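Long-range contacts in divalent-cation tolerance protein CutA (PDB 1VHF), which probably takes part in resistance toward heavy metals, working as a homotrimer with a likely ability to bind copper ions: residues A[5-10]-A[81-86]; A[31-36]-A[56-61]; A[37-42]-A[50-55]. One frame throughout, in Å; residues are numbered along the deposited sequence. Where two conformers were deposited one is given.

Interaction 1: A[5-10]-A[81-86]; sequences LVYSTF and AIFTLK
The tight part of this contact is the backbone pairing of Leu5 to Tyr7 with Phe83 to Leu85, where strand 3-10 runs antiparallel to strand 82-86. Leu5 and Leu85 each give their N-H to the other's carbonyl, and the shorter of these two bonds, Leu85 N to Leu5 O, is 2.7 Å and nearly straight. Tyr7 and Phe83 form the next hydrogen-bonded pair, with Tyr7 N to Phe83 O at 2.9 Å; between the two lies the non-hydrogen-bonded pair Val6 and Thr84. On the face of Val6 and Thr84 the side chains are short and close. Val6 CG1, anti to its backbone N, crosses obliquely to Ile82 CG2 at 3.6 Å, and helix 64-74 packs on both residues through Leu67, Tyr68 and Leu71. Ser8 OG, also anti to its backbone N, reaches Ala81 O at 2.7 Å, almost along the C=O axis, and is hydrogen-bonded to His75 as well, so this buried hydroxyl is gripped twice.

The other face is the more solvent-exposed one. Phe83 CG stands between its backbone N and carbonyl carbon (chi1 56°), which lays the ring alongside Tyr7 with Tyr7 CB over one of its faces. The ring planes are only 20° apart but slid, so they barely overlap; CZ of Phe83 nonetheless comes within 3.3 Å of Tyr7 CD1. Phe83 itself is exposed. The contact loosens beyond Ser8, where water 1 links the strands, donating to Thr9 OG1 and accepting from Ala81 N; Thr9 OG1 is also hydrogen-bonded to Glu52 of strand 46-60. With the first strand inside the sheet and the last at its edge, the order is as in the ferredoxin-like fold of CutA.

Interaction 2: A[31-36]-A[56-61]; sequences CFNAFE and IFKTTE
Lys58 arches back over the neighbouring strand, and its side chain gives it the largest share of this contact of any one residue. Its CB sits 3.8 Å from Cys31 SG, on the face that these two residues share with Asn33 and Ile56. CG, anti to the carbonyl carbon, lies against Leu5 of the strand on the far side. From there the chain bends (chi3 -99°) and turns across Cys31: CD is 3.6 Å from the sulfur SG, and CE passes near both SG and the amide oxygen OD1 of Asn33. The tip, NZ, donates to water 2 and has a weak hydrogen bond to Tyr94. NZ and Cys31 SG are modelled too close together for their separation to be read as a bond.

Water 2 passes the link on to Asn33, donating to its OD1. The other end of that amide, ND2, turns back to the carbonyl of its own neighbour, Phe32 O, at 3.0 Å, approaching from above the carbonyl plane. Each end thus has a partner, which favours the modelled orientation of the amide. Asn33 CB meanwhile rests on Ile56 CG1 at 3.7 Å.

Beneath all this is regular antiparallel pairing. Asn33 and Ile56 exchange both backbone bonds, and Lys58 N gives to Cys31 O. On the opposite face Phe32 CB touches Phe57 CD1 at 3.6 Å, while both phenylalanines pack on helix 13-25, Phe32 on Leu17 and Leu24, Phe57 on Leu23. The chemistry thus differs between the faces: apolar contact on the helix 13-25 side, and on the other a mixed face where a lysine, probably charged, reaches a neutral amide through one water.

Interaction 3: A[37-42]-A[50-55]; sequences IRSGYW and DKEWAA
Four backbone hydrogen bonds hold the two strands together, two at Ile37 with Glu52 and two at Ser39 with Asp50. All are 2.9 to 3.0 Å from N to O, yet every donor lies above the plane of the carbonyl it meets. That fits a strongly twisted pairing, with the strand directions 124° apart.

The polar side chains act from the face of Ser39 and Glu52. Ser39 OG, set between its backbone N and carbonyl carbon, donates to Glu52 OE1 at 2.7 Å on the anti lone pair. The second oxygen, Glu52 OE2, is taken by hydroxyls of Tyr77 and Thr9, so three hydrogen bonds grip this buried carboxylate and probably help keep it ionised. Tyr41 OH donates to Asp50 OD2, also at 2.7 Å, from above the carboxylate plane, with ring and carboxylate turned 57° to each other. Asp50 OD1 accepts from the backbone N of Lys51, which fixes the carboxylate from its other end.

Apolar contact centres on Ile37: its CG2 lies 3.9 Å from Ala54 CB, and Ile37 CG1 crosses obliquely past Glu52 CB at 3.8 Å.

On the reverse face two like charges run side by side. Arg38 NH1 and Lys51 NZ are modelled only 2.6 Å apart, both donors and not bonded to each other, so their tips are probably less certain than the backbone. NH1 does give to water 3, which in turn donates to Asp50 O.

Along the hairpin of strands 31-43 and 46-60, this portion runs from the body of the fold outward: Ala54 and Ile37 lie against Tyr7 and Thr9 of strand 3-10, Trp53 touches Ala16 and Glu13 of helix 13-25, and Tyr41 continues the pairing to Val48.

In the fold
All three contacts belong to one four-stranded antiparallel sheet, ordered 31-43, 46-60, 3-10, 82-86. Interactions 2 and 3 lie on the same hairpin, their centres about 17 Å apart, with Phe35 O to Ala54 N continuing the pairing between them. Interaction 1 joins the first and last strands, its centre about 8 Å from that of interaction 2 and 13 Å from that of interaction 3. Along the chain they are nested: 37-42 with 50-55 inside 31-36 with 56-61, and both inside 5-10 with 81-86. Strand 3-10 bonds to strand 46-60 through Val6 and Phe57, and Phe10 and Trp53, so long hairpin and edge strand form one continuous sheet in each subunit.

Interaction 1: A[5-10]-A[81-86]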
loop_
_atom_site.group_PDB
_atom_site.type_symbol
_atom_site.label_atom_id
_atom_site.label_comp_id
_atom_site.label_asym_id
_atom_site.label_seq_id
_atom_site.Cartn_x
_atom_site.Cartn_y
_atom_site.Cartn_z
ATOM N N LEU A 5 4.946 -4.297 5.529
ATOM C CA LEU A 5 3.925 -3.279 5.278
ATOM C C LEU A 5 4.434 -2.443 4.095
ATOM O O LEU A 5 5.519 -1.871 4.170
ATOM C CB LEU A 5 3.749 -2.299 6.432
ATOM C CG LEU A 5 3.537 -2.843 7.834
ATOM C CD1 LEU A 5 3.451 -1.669 8.810
ATOM C CD2 LEU A 5 2.317 -3.719 7.914
ATOM N N VAL A 6 3.615 -2.345 3.050
ATOM C CA VAL A 6 3.973 -1.512 1.894
ATOM C C VAL A 6 2.993 -0.320 1.916
ATOM O O VAL A 6 1.774 -0.478 1.972
ATOM C CB VAL A 6 3.854 -2.287 0.580
ATOM C CG1 VAL A 6 4.125 -1.361 -0.594
ATOM C CG2 VAL A 6 4.812 -3.470 0.550
ATOM N N TYR A 7 3.567 0.875 1.928
ATOM C CA TYR A 7 2.824 2.127 1.987
ATOM C C TYR A 7 2.802 2.838 0.635
ATOM O O TYR A 7 3.769 2.824 -0.113
ATOM C CB TYR A 7 3.548 3.075 2.973
ATOM C CG TYR A 7 2.901 4.408 3.323
ATOM C CD1 TYR A 7 3.111 5.530 2.559
ATOM C CD2 TYR A 7 2.128 4.533 4.467
ATOM C CE1 TYR A 7 2.592 6.767 2.900
ATOM C CE2 TYR A 7 1.548 5.770 4.802
ATOM C CZ TYR A 7 1.807 6.870 4.031
ATOM O OH TYR A 7 1.264 8.076 4.423
ATOM N N SER A 8 1.653 3.426 0.337
ATOM C CA SER A 8 1.542 4.260 -0.872
ATOM C C SER A 8 0.455 5.287 -0.601
ATOM O O SER A 8 -0.314 5.209 0.358
ATOM C CB SER A 8 1.213 3.410 -2.091
ATOM O OG SER A 8 1.275 4.208 -3.277
ATOM N N THR A 9 0.384 6.288 -1.485
ATOM C CA THR A 9 -0.648 7.314 -1.412
ATOM C C THR A 9 -1.364 7.376 -2.761
ATOM O O THR A 9 -0.844 6.961 -3.813
ATOM C CB THR A 9 -0.219 8.693 -0.992
ATOM O OG1 THR A 9 0.556 9.323 -2.032
ATOM C CG2 THR A 9 0.563 8.649 0.310
ATOM N N PHE A 10 -2.626 7.820 -2.683
ATOM C CA PHE A 10 -3.557 7.859 -3.812
ATOM C C PHE A 10 -4.326 9.154 -3.854
ATOM O O PHE A 10 -4.471 9.839 -2.844
ATOM C CB PHE A 10 -4.597 6.697 -3.607
ATOM C CG PHE A 10 -3.878 5.366 -3.547
ATOM C CD1 PHE A 10 -3.526 4.842 -2.299
ATOM C CD2 PHE A 10 -3.578 4.652 -4.691
ATOM C CE1 PHE A 10 -2.808 3.662 -2.215
ATOM C CE2 PHE A 10 -2.870 3.456 -4.592
ATOM C CZ PHE A 10 -2.501 2.942 -3.352
ATOM N N ALA A 81 4.611 7.053 -4.545
ATOM C CA ALA A 81 5.380 6.685 -3.358
ATOM C C ALA A 81 5.058 5.198 -3.094
ATOM O O ALA A 81 3.889 4.819 -2.917
ATOM C CB ALA A 81 4.860 7.436 -2.135
ATOM N N ILE A 82 6.035 4.330 -3.158
ATOM C CA ILE A 82 5.874 2.939 -2.773
ATOM C C ILE A 82 7.100 2.574 -1.949
ATOM O O ILE A 82 8.228 2.738 -2.407
ATOM C CB ILE A 82 5.728 1.958 -3.939
ATOM C CG1 ILE A 82 4.587 2.345 -4.892
ATOM C CG2 ILE A 82 5.494 0.559 -3.380
ATOM C CD1 ILE A 82 4.534 1.436 -6.129
ATOM N N PHE A 83 6.906 2.227 -0.678
ATOM C CA PHE A 83 8.047 1.846 0.171
ATOM C C PHE A 83 7.591 0.823 1.204
ATOM O O PHE A 83 6.425 0.644 1.493
ATOM C CB PHE A 83 8.744 3.032 0.790
ATOM C CG PHE A 83 7.910 3.970 1.603
ATOM C CD1 PHE A 83 7.601 3.664 2.913
ATOM C CD2 PHE A 83 7.464 5.162 1.034
ATOM C CE1 PHE A 83 6.828 4.550 3.669
ATOM C CE2 PHE A 83 6.692 6.038 1.817
ATOM C CZ PHE A 83 6.398 5.718 3.116
ATOM N N THR A 84 8.589 0.084 1.731
ATOM C CA THR A 84 8.304 -0.995 2.663
ATOM C C THR A 84 8.824 -0.753 4.070
ATOM O O THR A 84 9.969 -0.358 4.233
ATOM C CB THR A 84 9.057 -2.258 2.151
ATOM O OG1 THR A 84 8.549 -2.546 0.824
ATOM C CG2 THR A 84 8.672 -3.460 2.996
ATOM N N LEU A 85 7.948 -0.994 5.024
ATOM C CA LEU A 85 8.341 -0.921 6.426
ATOM C C LEU A 85 8.406 -2.365 6.945
ATOM O O LEU A 85 7.567 -3.194 6.620
ATOM C CB LEU A 85 7.305 -0.162 7.258
ATOM C CG LEU A 85 7.069 1.299 6.921
ATOM C CD1 LEU A 85 6.242 1.461 5.666
ATOM C CD2 LEU A 85 6.469 2.054 8.086
ATOM N N LYS A 86 9.578 -2.845 7.407
ATOM C CA LYS A 86 9.667 -4.188 7.973
ATOM C C LYS A 86 9.134 -4.111 9.430
ATOM O O LYS A 86 9.102 -3.042 10.025
ATOM C CB LYS A 86 11.076 -4.752 7.979
ATOM C CG LYS A 86 11.920 -4.503 9.202
ATOM C CD LYS A 86 12.559 -3.195 9.356
ATOM C CE LYS A 86 11.834 -1.914 9.459
ATOM N NZ LYS A 86 11.649 -1.128 8.211
HETATM O O HOH W 1 1.901 7.807 -4.034
#

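Interaction 2: A[31-36]-A[56-61]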
loop_
_atom_site.group_PDB
_atom_site.type_symbol
_atom_site.label_atom_id
_atom_site.label_comp_id
_atom_site.label_asym_id
_atom_site.label_seq_id
_atom_site.Cartn_x
_atom_site.Cartn_y
_atom_site.Cartn_z
ATOM N N CYS A 31 -4.469 -7.864 3.586
ATOM C CA CYS A 31 -5.437 -6.834 3.922
ATOM C C CYS A 31 -4.814 -5.456 3.693
ATOM O O CYS A 31 -3.608 -5.387 3.453
ATOM C CB CYS A 31 -5.814 -6.946 5.401
ATOM S SG CYS A 31 -4.438 -7.077 6.521
ATOM N N PHE A 32 -5.649 -4.442 3.758
ATOM C CA PHE A 32 -5.122 -3.091 3.658
ATOM C C PHE A 32 -5.838 -2.245 4.708
ATOM O O PHE A 32 -6.962 -2.543 5.122
ATOM C CB PHE A 32 -5.329 -2.465 2.264
ATOM C CG PHE A 32 -6.748 -2.172 1.899
ATOM C CD1 PHE A 32 -7.378 -1.004 2.299
ATOM C CD2 PHE A 32 -7.483 -3.077 1.109
ATOM C CE1 PHE A 32 -8.700 -0.735 1.980
ATOM C CE2 PHE A 32 -8.785 -2.800 0.783
ATOM C CZ PHE A 32 -9.436 -1.649 1.214
ATOM N N ASN A 33 -5.159 -1.166 5.108
ATOM C CA ASN A 33 -5.718 -0.143 6.004
ATOM C C ASN A 33 -5.514 1.210 5.298
ATOM O O ASN A 33 -4.360 1.522 4.978
ATOM C CB ASN A 33 -5.044 -0.116 7.368
ATOM C CG ASN A 33 -5.343 -1.277 8.271
ATOM O OD1 ASN A 33 -4.722 -1.372 9.341
ATOM N ND2 ASN A 33 -6.263 -2.178 7.970
ATOM N N ALA A 34 -6.569 1.972 5.028
ATOM C CA ALA A 34 -6.387 3.245 4.310
ATOM C C ALA A 34 -6.964 4.385 5.143
ATOM O O ALA A 34 -7.892 4.204 5.943
ATOM C CB ALA A 34 -7.096 3.169 2.955
ATOM N N PHE A 35 -6.404 5.587 4.978
ATOM C CA PHE A 35 -6.858 6.733 5.763
ATOM C C PHE A 35 -6.531 8.050 5.045
ATOM O O PHE A 35 -5.635 8.119 4.196
ATOM C CB PHE A 35 -6.218 6.798 7.169
ATOM C CG PHE A 35 -4.721 6.655 7.197
ATOM C CD1 PHE A 35 -4.110 5.413 7.050
ATOM C CD2 PHE A 35 -3.907 7.780 7.400
ATOM C CE1 PHE A 35 -2.746 5.263 7.048
ATOM C CE2 PHE A 35 -2.530 7.631 7.507
ATOM C CZ PHE A 35 -1.941 6.394 7.297
ATOM N N GLU A 36 -7.348 9.059 5.301
ATOM C CA GLU A 36 -7.181 10.349 4.629
ATOM C C GLU A 36 -5.988 11.104 5.192
ATOM O O GLU A 36 -5.742 11.121 6.418
ATOM C CB GLU A 36 -8.474 11.189 4.764
ATOM C CG GLU A 36 -8.499 12.319 3.744
ATOM C CD GLU A 36 -9.755 13.183 3.887
ATOM O OE1 GLU A 36 -10.656 12.814 4.674
ATOM O OE2 GLU A 36 -9.757 14.220 3.188
ATOM N N ILE A 56 -1.773 1.273 3.780
ATOM C CA ILE A 56 -0.756 0.298 4.174
ATOM C C ILE A 56 -1.320 -1.062 3.702
ATOM O O ILE A 56 -2.450 -1.419 4.051
ATOM C CB ILE A 56 -0.337 0.231 5.618
ATOM C CG1 ILE A 56 -1.428 0.101 6.654
ATOM C CG2 ILE A 56 0.580 1.448 5.953
ATOM C CD1 ILE A 56 -0.978 -0.570 7.952
ATOM N N PHE A 57 -0.500 -1.768 2.983
ATOM C CA PHE A 57 -0.857 -3.094 2.410
ATOM C C PHE A 57 -0.029 -4.136 3.158
ATOM O O PHE A 57 1.204 -4.008 3.154
ATOM C CB PHE A 57 -0.504 -3.101 0.923
ATOM C CG PHE A 57 -1.258 -2.068 0.137
ATOM C CD1 PHE A 57 -2.607 -2.202 -0.099
ATOM C CD2 PHE A 57 -0.591 -0.952 -0.356
ATOM C CE1 PHE A 57 -3.314 -1.274 -0.855
ATOM C CE2 PHE A 57 -1.280 -0.017 -1.113
ATOM C CZ PHE A 57 -2.632 -0.173 -1.352
ATOM N N LYS A 58 -0.697 -5.068 3.810
ATOM C CA LYS A 58 0.051 -6.076 4.587
ATOM C C LYS A 58 0.197 -7.357 3.793
ATOM O O LYS A 58 -0.776 -7.879 3.230
ATOM C CB LYS A 58 -0.721 -6.392 5.901
ATOM C CG LYS A 58 -0.646 -5.159 6.825
ATOM C CD LYS A 58 -1.645 -5.232 7.964
ATOM C CE LYS A 58 -2.866 -4.391 7.571
ATOM N NZ LYS A 58 -4.110 -4.985 8.088
ATOM N N THR A 59 1.459 -7.830 3.682
ATOM C CA THR A 59 1.654 -9.081 2.950
ATOM C C THR A 59 2.935 -9.742 3.468
ATOM O O THR A 59 3.441 -9.323 4.502
ATOM C CB THR A 59 1.665 -8.821 1.441
ATOM O OG1 THR A 59 1.546 -10.076 0.755
ATOM C CG2 THR A 59 2.934 -8.110 0.973
ATOM N N THR A 60 3.348 -10.805 2.774
ATOM C CA THR A 60 4.586 -11.475 3.208
ATOM C C THR A 60 5.749 -11.000 2.392
ATOM O O THR A 60 5.638 -10.470 1.294
ATOM C CB THR A 60 4.390 -13.003 3.068
ATOM O OG1 THR A 60 4.220 -13.322 1.684
ATOM C CG2 THR A 60 3.239 -13.493 3.921
ATOM N N GLU A 61 6.990 -11.179 2.919
ATOM C CA GLU A 61 8.164 -10.787 2.138
ATOM C C GLU A 61 8.193 -11.454 0.767
ATOM O O GLU A 61 8.683 -10.847 -0.205
ATOM C CB GLU A 61 9.425 -11.224 2.904
ATOM C CG GLU A 61 9.765 -10.394 4.114
ATOM C CD GLU A 61 10.995 -11.024 4.781
ATOM O OE1 GLU A 61 11.004 -12.278 4.786
ATOM O OE2 GLU A 61 11.904 -10.260 5.123
HETATM O O HOH W 2 -4.057 -3.808 10.345
#

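Interaction 3: A[37-42]-A[50-55]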
loop_
_atom_site.group_PDB
_atom_site.type_symbol
_atom_site.label_atom_id
_atom_site.label_comp_id
_atom_site.label_asym_id
_atom_site.label_seq_id
_atom_site.Cartn_x
_atom_site.Cartn_y
_atom_site.Cartn_z
ATOM N N ILE A 37 -5.277 11.775 4.286
ATOM C CA ILE A 37 -4.123 12.574 4.643
ATOM C C ILE A 37 -4.111 13.918 3.937
ATOM O O ILE A 37 -4.784 14.135 2.919
ATOM C CB ILE A 37 -2.785 11.865 4.303
ATOM C CG1 ILE A 37 -2.707 11.508 2.827
ATOM C CG2 ILE A 37 -2.625 10.602 5.158
ATOM C CD1 ILE A 37 -1.284 11.171 2.404
ATOM N N ARG A 38 -3.374 14.847 4.574
ATOM C CA ARG A 38 -3.036 16.103 3.864
ATOM C C ARG A 38 -1.567 15.915 3.491
ATOM O O ARG A 38 -0.794 15.324 4.283
ATOM C CB ARG A 38 -3.116 17.274 4.850
ATOM C CG ARG A 38 -4.503 17.484 5.407
ATOM C CD ARG A 38 -5.431 18.025 4.332
ATOM N NE ARG A 38 -6.631 18.577 4.992
ATOM C CZ ARG A 38 -7.402 19.476 4.399
ATOM N NH1 ARG A 38 -7.052 19.899 3.180
ATOM N NH2 ARG A 38 -8.473 19.994 4.988
ATOM N N SER A 39 -1.145 16.379 2.329
ATOM C CA SER A 39 0.265 16.228 1.973
ATOM C C SER A 39 0.781 17.563 1.430
ATOM O O SER A 39 0.005 18.447 1.078
ATOM C CB SER A 39 0.403 15.156 0.898
ATOM O OG SER A 39 -0.366 15.446 -0.240
ATOM N N GLY A 40 2.094 17.637 1.398
ATOM C CA GLY A 40 2.802 18.820 0.895
ATOM C C GLY A 40 4.095 18.386 0.230
ATOM O O GLY A 40 4.723 17.436 0.650
ATOM N N TYR A 41 4.427 19.049 -0.889
ATOM C CA TYR A 41 5.595 18.705 -1.661
ATOM C C TYR A 41 5.810 19.815 -2.729
ATOM O O TYR A 41 4.914 20.631 -2.924
ATOM C CB TYR A 41 5.393 17.353 -2.382
ATOM C CG TYR A 41 4.089 17.221 -3.139
ATOM C CD1 TYR A 41 4.008 17.593 -4.482
ATOM C CD2 TYR A 41 2.933 16.750 -2.545
ATOM C CE1 TYR A 41 2.801 17.467 -5.175
ATOM C CE2 TYR A 41 1.720 16.613 -3.205
ATOM C CZ TYR A 41 1.673 16.991 -4.544
ATOM O OH TYR A 41 0.486 16.896 -5.233
ATOM N N TRP A 42 6.971 19.786 -3.339
ATOM C CA TRP A 42 7.249 20.740 -4.432
ATOM C C TRP A 42 6.678 20.167 -5.723
ATOM O O TRP A 42 6.803 18.977 -6.017
ATOM C CB TRP A 42 8.762 20.971 -4.558
ATOM C CG TRP A 42 9.354 21.846 -3.494
ATOM C CD1 TRP A 42 9.861 21.435 -2.288
ATOM C CD2 TRP A 42 9.555 23.266 -3.555
ATOM N NE1 TRP A 42 10.344 22.515 -1.600
ATOM C CE2 TRP A 42 10.163 23.651 -2.322
ATOM C CE3 TRP A 42 9.309 24.242 -4.518
ATOM C CZ2 TRP A 42 10.503 24.975 -2.046
ATOM C CZ3 TRP A 42 9.644 25.573 -4.237
ATOM C CH2 TRP A 42 10.227 25.909 -3.002
ATOM N N ASP A 50 -1.989 19.294 -0.795
ATOM C CA ASP A 50 -2.886 18.373 -1.440
ATOM C C ASP A 50 -3.607 17.506 -0.380
ATOM O O ASP A 50 -3.288 17.618 0.795
ATOM C CB ASP A 50 -2.013 17.455 -2.303
ATOM C CG ASP A 50 -2.602 16.720 -3.449
ATOM O OD1 ASP A 50 -3.849 16.769 -3.666
ATOM O OD2 ASP A 50 -1.873 16.001 -4.191
ATOM N N LYS A 51 -4.643 16.891 -0.865
ATOM C CA LYS A 51 -5.490 15.994 -0.037
ATOM C C LYS A 51 -5.405 14.651 -0.756
ATOM O O LYS A 51 -5.601 14.573 -1.975
ATOM C CB LYS A 51 -6.936 16.467 -0.023
ATOM C CG LYS A 51 -7.219 17.695 0.834
ATOM C CD LYS A 51 -8.717 17.993 0.721
ATOM C CE LYS A 51 -9.170 19.209 1.472
ATOM N NZ LYS A 51 -8.473 20.463 1.084
ATOM N N GLU A 52 -5.007 13.628 -0.031
ATOM C CA GLU A 52 -4.841 12.280 -0.600
ATOM C C GLU A 52 -5.299 11.234 0.404
ATOM O O GLU A 52 -5.820 11.541 1.469
ATOM C CB GLU A 52 -3.348 12.025 -0.886
ATOM C CG GLU A 52 -2.726 12.880 -1.988
ATOM C CD GLU A 52 -1.257 12.509 -2.114
ATOM O OE1 GLU A 52 -0.398 12.981 -1.359
ATOM O OE2 GLU A 52 -1.011 11.501 -2.831
ATOM N N TRP A 53 -5.262 9.960 -0.053
ATOM C CA TRP A 53 -5.524 8.831 0.839
ATOM C C TRP A 53 -4.257 7.981 0.885
ATOM O O TRP A 53 -3.684 7.674 -0.156
ATOM C CB TRP A 53 -6.709 7.942 0.399
ATOM C CG TRP A 53 -8.001 8.541 0.923
ATOM C CD1 TRP A 53 -8.573 9.718 0.541
ATOM C CD2 TRP A 53 -8.830 8.021 1.947
ATOM N NE1 TRP A 53 -9.705 9.965 1.271
ATOM C CE2 TRP A 53 -9.907 8.914 2.133
ATOM C CE3 TRP A 53 -8.787 6.841 2.701
ATOM C CZ2 TRP A 53 -10.899 8.700 3.093
ATOM C CZ3 TRP A 53 -9.775 6.607 3.635
ATOM C CH2 TRP A 53 -10.824 7.543 3.814
ATOM N N ALA A 54 -3.829 7.631 2.081
ATOM C CA ALA A 54 -2.681 6.764 2.250
ATOM C C ALA A 54 -3.234 5.347 2.493
ATOM O O ALA A 54 -4.371 5.221 2.971
ATOM C CB ALA A 54 -1.900 7.196 3.479
ATOM N N ALA A 55 -2.393 4.370 2.205
ATOM C CA ALA A 55 -2.784 3.011 2.533
ATOM C C ALA A 55 -1.538 2.210 2.857
ATOM O O ALA A 55 -0.443 2.419 2.358
ATOM C CB ALA A 55 -3.503 2.352 1.362
HETATM O O HOH W 3 -4.291 20.359 1.903
#